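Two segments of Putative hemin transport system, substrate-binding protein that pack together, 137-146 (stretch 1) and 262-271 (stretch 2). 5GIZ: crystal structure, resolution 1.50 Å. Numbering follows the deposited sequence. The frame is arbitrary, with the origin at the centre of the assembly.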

ATOM      1  N   ASP A 137      -2.790  -8.075  18.802  1.00 16.69           N
ATOM      2  CA  ASP A 137      -2.214  -8.770  19.959  1.00 19.12           C
ATOM      3  C   ASP A 137      -0.703  -8.828  19.923  1.00 18.23           C
ATOM      4  O   ASP A 137      -0.058  -8.589  20.949  1.00 19.43           O
ATOM      5  CB  ASP A 137      -2.748 -10.215  20.091  1.00 20.35           C
ATOM      6  CG  ASP A 137      -4.216 -10.275  20.494  1.00 21.77           C
ATOM      7  OD1 ASP A 137      -4.802  -9.206  20.859  1.00 20.22           O
ATOM      8  OD2 ASP A 137      -4.781 -11.411  20.441  1.00 22.88           O
ATOM      9  N   ALA A 138      -0.149  -9.124  18.760  1.00 17.71           N
ATOM     10  CA  ALA A 138       1.313  -9.208  18.606  1.00 17.35           C
ATOM     11  C   ALA A 138       1.973  -7.839  18.887  1.00 17.14           C
ATOM     12  O   ALA A 138       2.986  -7.718  19.583  1.00 18.02           O
ATOM     13  CB  ALA A 138       1.662  -9.699  17.215  1.00 17.86           C
ATOM     14  N   VAL A 139       1.386  -6.780  18.359  1.00 15.47           N
ATOM     15  CA  VAL A 139       1.909  -5.420  18.543  1.00 15.82           C
ATOM     16  C   VAL A 139       1.800  -4.980  20.000  1.00 16.58           C
ATOM     17  O   VAL A 139       2.771  -4.468  20.588  1.00 16.92           O
ATOM     18  CB  VAL A 139       1.204  -4.431  17.603  1.00 14.89           C
ATOM     19  CG1 VAL A 139       1.589  -2.992  17.903  1.00 14.89           C
ATOM     20  CG2 VAL A 139       1.566  -4.766  16.178  1.00 14.77           C
ATOM     21  N   ALA A 140       0.652  -5.267  20.605  1.00 16.88           N
ATOM     22  CA  ALA A 140       0.378  -4.861  21.973  1.00 18.72           C
ATOM     23  C   ALA A 140       1.304  -5.564  22.986  1.00 19.88           C
ATOM     24  O   ALA A 140       1.534  -5.000  24.040  1.00 21.44           O
ATOM     25  CB  ALA A 140      -1.082  -5.097  22.316  1.00 19.34           C
ATOM     26  N   ALA A 141       1.856  -6.722  22.613  1.00 21.49           N
ATOM     27  CA  ALA A 141       2.641  -7.551  23.533  1.00 22.39           C
ATOM     28  C   ALA A 141       3.901  -6.796  23.947  1.00 23.39           C
ATOM     29  O   ALA A 141       4.334  -6.849  25.107  1.00 25.14           O
ATOM     30  CB  ALA A 141       2.996  -8.867  22.880  1.00 23.02           C
ATOM     31  N   ARG A 142       4.500  -6.092  22.996  1.00 21.92           N
ATOM     32  CA  ARG A 142       5.714  -5.388  23.282  1.00 23.29           C
ATOM     33  C   ARG A 142       5.969  -4.254  22.285  1.00 20.54           C
ATOM     34  O   ARG A 142       5.958  -4.452  21.066  1.00 19.99           O
ATOM     35  CB  ARG A 142       6.859  -6.385  23.272  1.00 27.36           C
ATOM     36  CG  ARG A 142       8.074  -5.937  24.015  1.00 32.30           C
ATOM     37  CD  ARG A 142       9.134  -7.027  24.001  1.00 35.67           C
ATOM     38  NE  ARG A 142       8.710  -8.270  24.672  1.00 40.30           N
ATOM     39  CZ  ARG A 142       8.909  -8.565  25.956  1.00 41.75           C
ATOM     40  NH1 ARG A 142       9.523  -7.714  26.779  1.00 43.44           N
ATOM     41  NH2 ARG A 142       8.486  -9.732  26.423  1.00 42.90           N
ATOM     42  N   VAL A 143       6.253  -3.087  22.837  1.00 18.49           N
ATOM     43  CA  VAL A 143       6.585  -1.918  22.028  1.00 17.10           C
ATOM     44  C   VAL A 143       7.981  -2.138  21.459  1.00 15.84           C
ATOM     45  O   VAL A 143       8.897  -2.532  22.182  1.00 16.55           O
ATOM     46  CB  VAL A 143       6.596  -0.651  22.910  1.00 18.06           C
ATOM     47  CG1 VAL A 143       6.892   0.593  22.107  1.00 17.86           C
ATOM     48  CG2 VAL A 143       5.261  -0.500  23.653  1.00 19.37           C
ATOM     49  N   PRO A 144       8.172  -1.904  20.161  1.00 13.80           N
ATOM     50  CA  PRO A 144       9.536  -1.963  19.590  1.00 13.23           C
ATOM     51  C   PRO A 144      10.491  -1.077  20.401  1.00 13.74           C
ATOM     52  O   PRO A 144      10.214   0.118  20.582  1.00 13.71           O
ATOM     53  CB  PRO A 144       9.347  -1.457  18.168  1.00 12.81           C
ATOM     54  CG  PRO A 144       7.914  -1.872  17.849  1.00 12.64           C
ATOM     55  CD  PRO A 144       7.181  -1.575  19.135  1.00 13.77           C
ATOM     56  N   GLY A 145      11.605  -1.657  20.857  1.00 13.85           N
ATOM     57  CA  GLY A 145      12.526  -0.943  21.720  1.00 14.85           C
ATOM     58  C   GLY A 145      12.286  -1.042  23.199  1.00 17.33           C
ATOM     59  O   GLY A 145      13.141  -0.624  23.994  1.00 17.65           O
ATOM     60  N   GLY A 146      11.119  -1.548  23.560  1.00 18.96           N
ATOM     61  CA  GLY A 146      10.776  -1.873  24.949  1.00 21.74           C
ATOM     62  C   GLY A 146      10.432  -0.726  25.856  1.00 23.12           C
ATOM     63  O   GLY A 146      10.398  -0.903  27.091  1.00 26.56           O
ATOM     64  N   LEU A 262       6.098  -5.335   9.894  1.00  9.70           N
ATOM     65  CA  LEU A 262       6.715  -4.069  10.273  1.00  9.91           C
ATOM     66  C   LEU A 262       7.097  -4.025  11.780  1.00  9.92           C
ATOM     67  O   LEU A 262       8.167  -3.600  12.157  1.00  9.36           O
ATOM     68  CB  LEU A 262       5.766  -2.933   9.955  1.00 10.24           C
ATOM     69  CG  LEU A 262       6.336  -1.542  10.286  1.00 10.44           C
ATOM     70  CD1 LEU A 262       7.665  -1.317   9.595  1.00 10.67           C
ATOM     71  CD2 LEU A 262       5.327  -0.475   9.904  1.00 10.71           C
ATOM     72  N   HIS A 263       6.191  -4.488  12.627  1.00 10.18           N
ATOM     73  CA  HIS A 263       6.448  -4.507  14.065  1.00 10.48           C
ATOM     74  C   HIS A 263       7.663  -5.435  14.384  1.00 10.19           C
ATOM     75  O   HIS A 263       8.527  -5.065  15.162  1.00  9.98           O
ATOM     76  CB  HIS A 263       5.207  -5.013  14.815  1.00 11.53           C
ATOM     77  CG  HIS A 263       5.405  -5.210  16.272  1.00 12.32           C
ATOM     78  ND1 HIS A 263       5.663  -6.455  16.791  1.00 13.35           N
ATOM     79  CD2 HIS A 263       5.346  -4.356  17.321  1.00 13.20           C
ATOM     80  CE1 HIS A 263       5.790  -6.355  18.106  1.00 13.66           C
ATOM     81  NE2 HIS A 263       5.538  -5.110  18.458  1.00 13.53           N
ATOM     82  N   ARG A 264       7.764  -6.581  13.715  1.00 10.23           N
ATOM     83  CA  ARG A 264       8.901  -7.473  13.935  1.00 10.42           C
ATOM     84  C   ARG A 264      10.173  -6.759  13.532  1.00 10.06           C
ATOM     85  O   ARG A 264      11.164  -6.785  14.254  1.00  9.67           O
ATOM     86  CB  ARG A 264       8.812  -8.765  13.084  1.00 10.93           C
ATOM     87  CG  ARG A 264       9.980  -9.716  13.187  1.00 12.14           C
ATOM     88  CD  ARG A 264      10.056 -10.814  12.109  1.00 13.26           C
ATOM     89  NE  ARG A 264       8.973 -11.756  12.287  1.00 13.91           N
ATOM     90  CZ  ARG A 264       7.945 -11.887  11.479  1.00 15.06           C
ATOM     91  NH1 ARG A 264       7.862 -11.204  10.368  1.00 15.20           N
ATOM     92  NH2 ARG A 264       6.992 -12.779  11.760  1.00 16.03           N
ATOM     93  N   ARG A 265      10.159  -6.153  12.359  1.00 10.02           N
ATOM     94  CA  ARG A 265      11.359  -5.493  11.848  1.00 10.46           C
ATOM     95  C   ARG A 265      11.832  -4.305  12.674  1.00 10.43           C
ATOM     96  O   ARG A 265      13.035  -4.107  12.963  1.00 10.50           O
ATOM     97  CB  ARG A 265      11.257  -5.130  10.360  1.00 10.84           C
ATOM     98  CG  ARG A 265      11.046  -6.373   9.470  1.00 11.56           C
ATOM     99  CD  ARG A 265      11.182  -6.053   7.985  1.00 12.14           C
ATOM    100  NE  ARG A 265      10.943  -7.278   7.273  1.00 12.95           N
ATOM    101  CZ  ARG A 265      11.288  -7.524   6.017  1.00 13.82           C
ATOM    102  NH1 ARG A 265      11.898  -6.615   5.260  1.00 14.99           N
ATOM    103  NH2 ARG A 265      11.058  -8.698   5.553  1.00 13.49           N
ATOM    104  N   LEU A 266      10.868  -3.551  13.156  1.00 10.09           N
ATOM    105  CA  LEU A 266      11.213  -2.407  14.001  1.00 10.06           C
ATOM    106  C   LEU A 266      11.746  -2.944  15.340  1.00 10.09           C
ATOM    107  O   LEU A 266      12.703  -2.375  15.901  1.00 10.43           O
ATOM    108  CB  LEU A 266       9.985  -1.551  14.268  1.00 10.46           C
ATOM    109  CG  LEU A 266       9.436  -0.753  13.097  1.00 10.56           C
ATOM    110  CD1 LEU A 266       8.227   0.023  13.538  1.00 10.94           C
ATOM    111  CD2 LEU A 266      10.422   0.269  12.567  1.00 11.03           C
ATOM    112  N   SER A 267      11.140  -4.015  15.839  1.00 10.04           N
ATOM    113  CA  SER A 267      11.533  -4.627  17.101  1.00 10.24           C
ATOM    114  C   SER A 267      12.953  -5.199  17.043  1.00  9.93           C
ATOM    115  O   SER A 267      13.767  -5.048  17.991  1.00 10.49           O
ATOM    116  CB  SER A 267      10.547  -5.692  17.548  1.00 10.57           C
ATOM    117  OG  SER A 267       9.290  -5.082  17.779  1.00 10.82           O
ATOM    118  N   ASP A 268      13.277  -5.872  15.929  1.00  9.89           N
ATOM    119  CA  ASP A 268      14.626  -6.371  15.734  1.00 10.13           C
ATOM    120  C   ASP A 268      15.585  -5.189  15.670  1.00  9.98           C
ATOM    121  O   ASP A 268      16.687  -5.203  16.273  1.00 10.62           O
ATOM    122  CB  ASP A 268      14.691  -7.156  14.409  1.00 10.26           C
ATOM    123  CG  ASP A 268      14.128  -8.593  14.480  1.00 10.73           C
ATOM    124  OD1 ASP A 268      13.760  -9.089  15.557  1.00 11.54           O
ATOM    125  OD2 ASP A 268      14.098  -9.219  13.393  1.00 10.67           O
ATOM    126  N   ALA A 269      15.201  -4.151  14.917  1.00  9.90           N
ATOM    127  CA  ALA A 269      16.070  -3.017  14.735  1.00  9.74           C
ATOM    128  C   ALA A 269      16.396  -2.299  16.046  1.00  9.92           C
ATOM    129  O   ALA A 269      17.505  -1.781  16.181  1.00 10.86           O
ATOM    130  CB  ALA A 269      15.493  -2.018  13.775  1.00  9.66           C
ATOM    131  N   LEU A 270      15.446  -2.323  16.967  1.00 10.54           N
ATOM    132  CA  LEU A 270      15.598  -1.694  18.267  1.00 11.03           C
ATOM    133  C   LEU A 270      15.835  -2.681  19.408  1.00 12.06           C
ATOM    134  O   LEU A 270      15.465  -2.448  20.566  1.00 13.64           O
ATOM    135  CB  LEU A 270      14.357  -0.864  18.557  1.00 10.87           C
ATOM    136  CG  LEU A 270      14.177   0.345  17.625  1.00 11.28           C
ATOM    137  CD1 LEU A 270      12.738   0.874  17.632  1.00 12.02           C
ATOM    138  CD2 LEU A 270      15.162   1.443  18.031  1.00 11.56           C
ATOM    139  N   ALA A 271      16.472  -3.793  19.083  1.00 11.98           N
ATOM    140  CA  ALA A 271      16.723  -4.834  20.048  1.00 12.81           C
ATOM    141  C   ALA A 271      17.451  -4.244  21.270  1.00 13.86           C
ATOM    142  O   ALA A 271      18.412  -3.430  21.062  1.00 13.63           O
ATOM    143  CB  ALA A 271      17.581  -5.895  19.386  1.00 12.98           C
ATOM    144  OXT ALA A 271      17.046  -4.541  22.413  1.00 16.00           O
TER
HETATM  145  O   HOH W   1       8.564  -5.944  20.204  1.00 20.10           O
HETATM  146  O   HOH W   2      12.703  -4.247  20.429  1.00 12.98           O

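The two stretches lie 119 or more residues apart in sequence wherever they touch. Stretch 1 carries the end of a helix that begins earlier in the chain, then a loop with a type II beta turn from Val143 to Gly146. Stretch 2 is the last part of the C-terminal helix and the chain end. The backbones are closest at Pro144 and Ser267, and separate slightly again at Gly145 and Leu270. CA of Val139 is 6.4 Å from CA of His263. CA of Pro144 is 4.2 Å from CA of Ser267, and CA of Gly145 is 4.7 Å from CA of Leu270. The contact is modest, burying 362 Å² with both sides summed.

One direct hydrogen bond joins the stretches. NE2 of His263 donates to the carbonyl O of Arg142 at 2.7 Å, with an angle of 160° at the hydrogen. The bond is short and nearly straight. The acceptor lies at the ring edge, near the ring plane, where the N-H points. NE2 therefore carries a proton. This bond uses the backbone of Arg142, and the end of the arginine side chain leads away from stretch 2.

The imidazole also makes contact through its face. CA of Val139 sits 3.8 Å from the centroid of the His263 ring, 17° off the ring normal. This is a CH-pi contact, in which a weakly polarised C-H meets the ring's pi electrons. The Val139 side chain also touches the ring, with CG2 3.9 Å from CG of His263. His263 has chi1 in t, and its CA-to-CB bond points toward stretch 1.

Apolar packing centres on Pro144, which is buried and whose CA-to-CB bond points toward stretch 2. Its CB is 4.0 Å from CB of Leu266 and 4.1 Å from CD1 of Leu270. Its CG is 3.6 Å from CD2 of His263, and also touches the polar OG of Ser267 at 3.5 Å. The proline ring thus meets residues of the last helical turns, His263, Leu266 and Ser267, and Leu270 just beyond them. The hydroxyl of Ser267 is not left unpaired beside it, because OG donates to the carbonyl O of His263 at 2.7 Å.

The turn brings Gly145 against the end of the helix. Its closing hydrogen bond runs from N of Gly146 to O of Val143 at 2.8 Å. CA of Gly145 makes a CA-H...O contact with O of Leu270 at 3.5 Å, and the angle of 165° at the hydrogen is close to linear. Leu270 is the first residue to leave helical angles. Gly145 has a phi of 90°. A CB here would be jammed against the carbonyl O of Pro144, and would also lie 3.6 Å from CB of Leu270.

Two waters add polar links. Water 1 donates to O of Arg142 at 3.1 Å and to OG of Ser267 at 2.7 Å. The Arg142 carbonyl thus accepts from both this water and His263. Water 2 accepts from N of Gly145 at 2.8 Å and lies 2.8 Å from O of Ser267, joining the turn to the helix backbone.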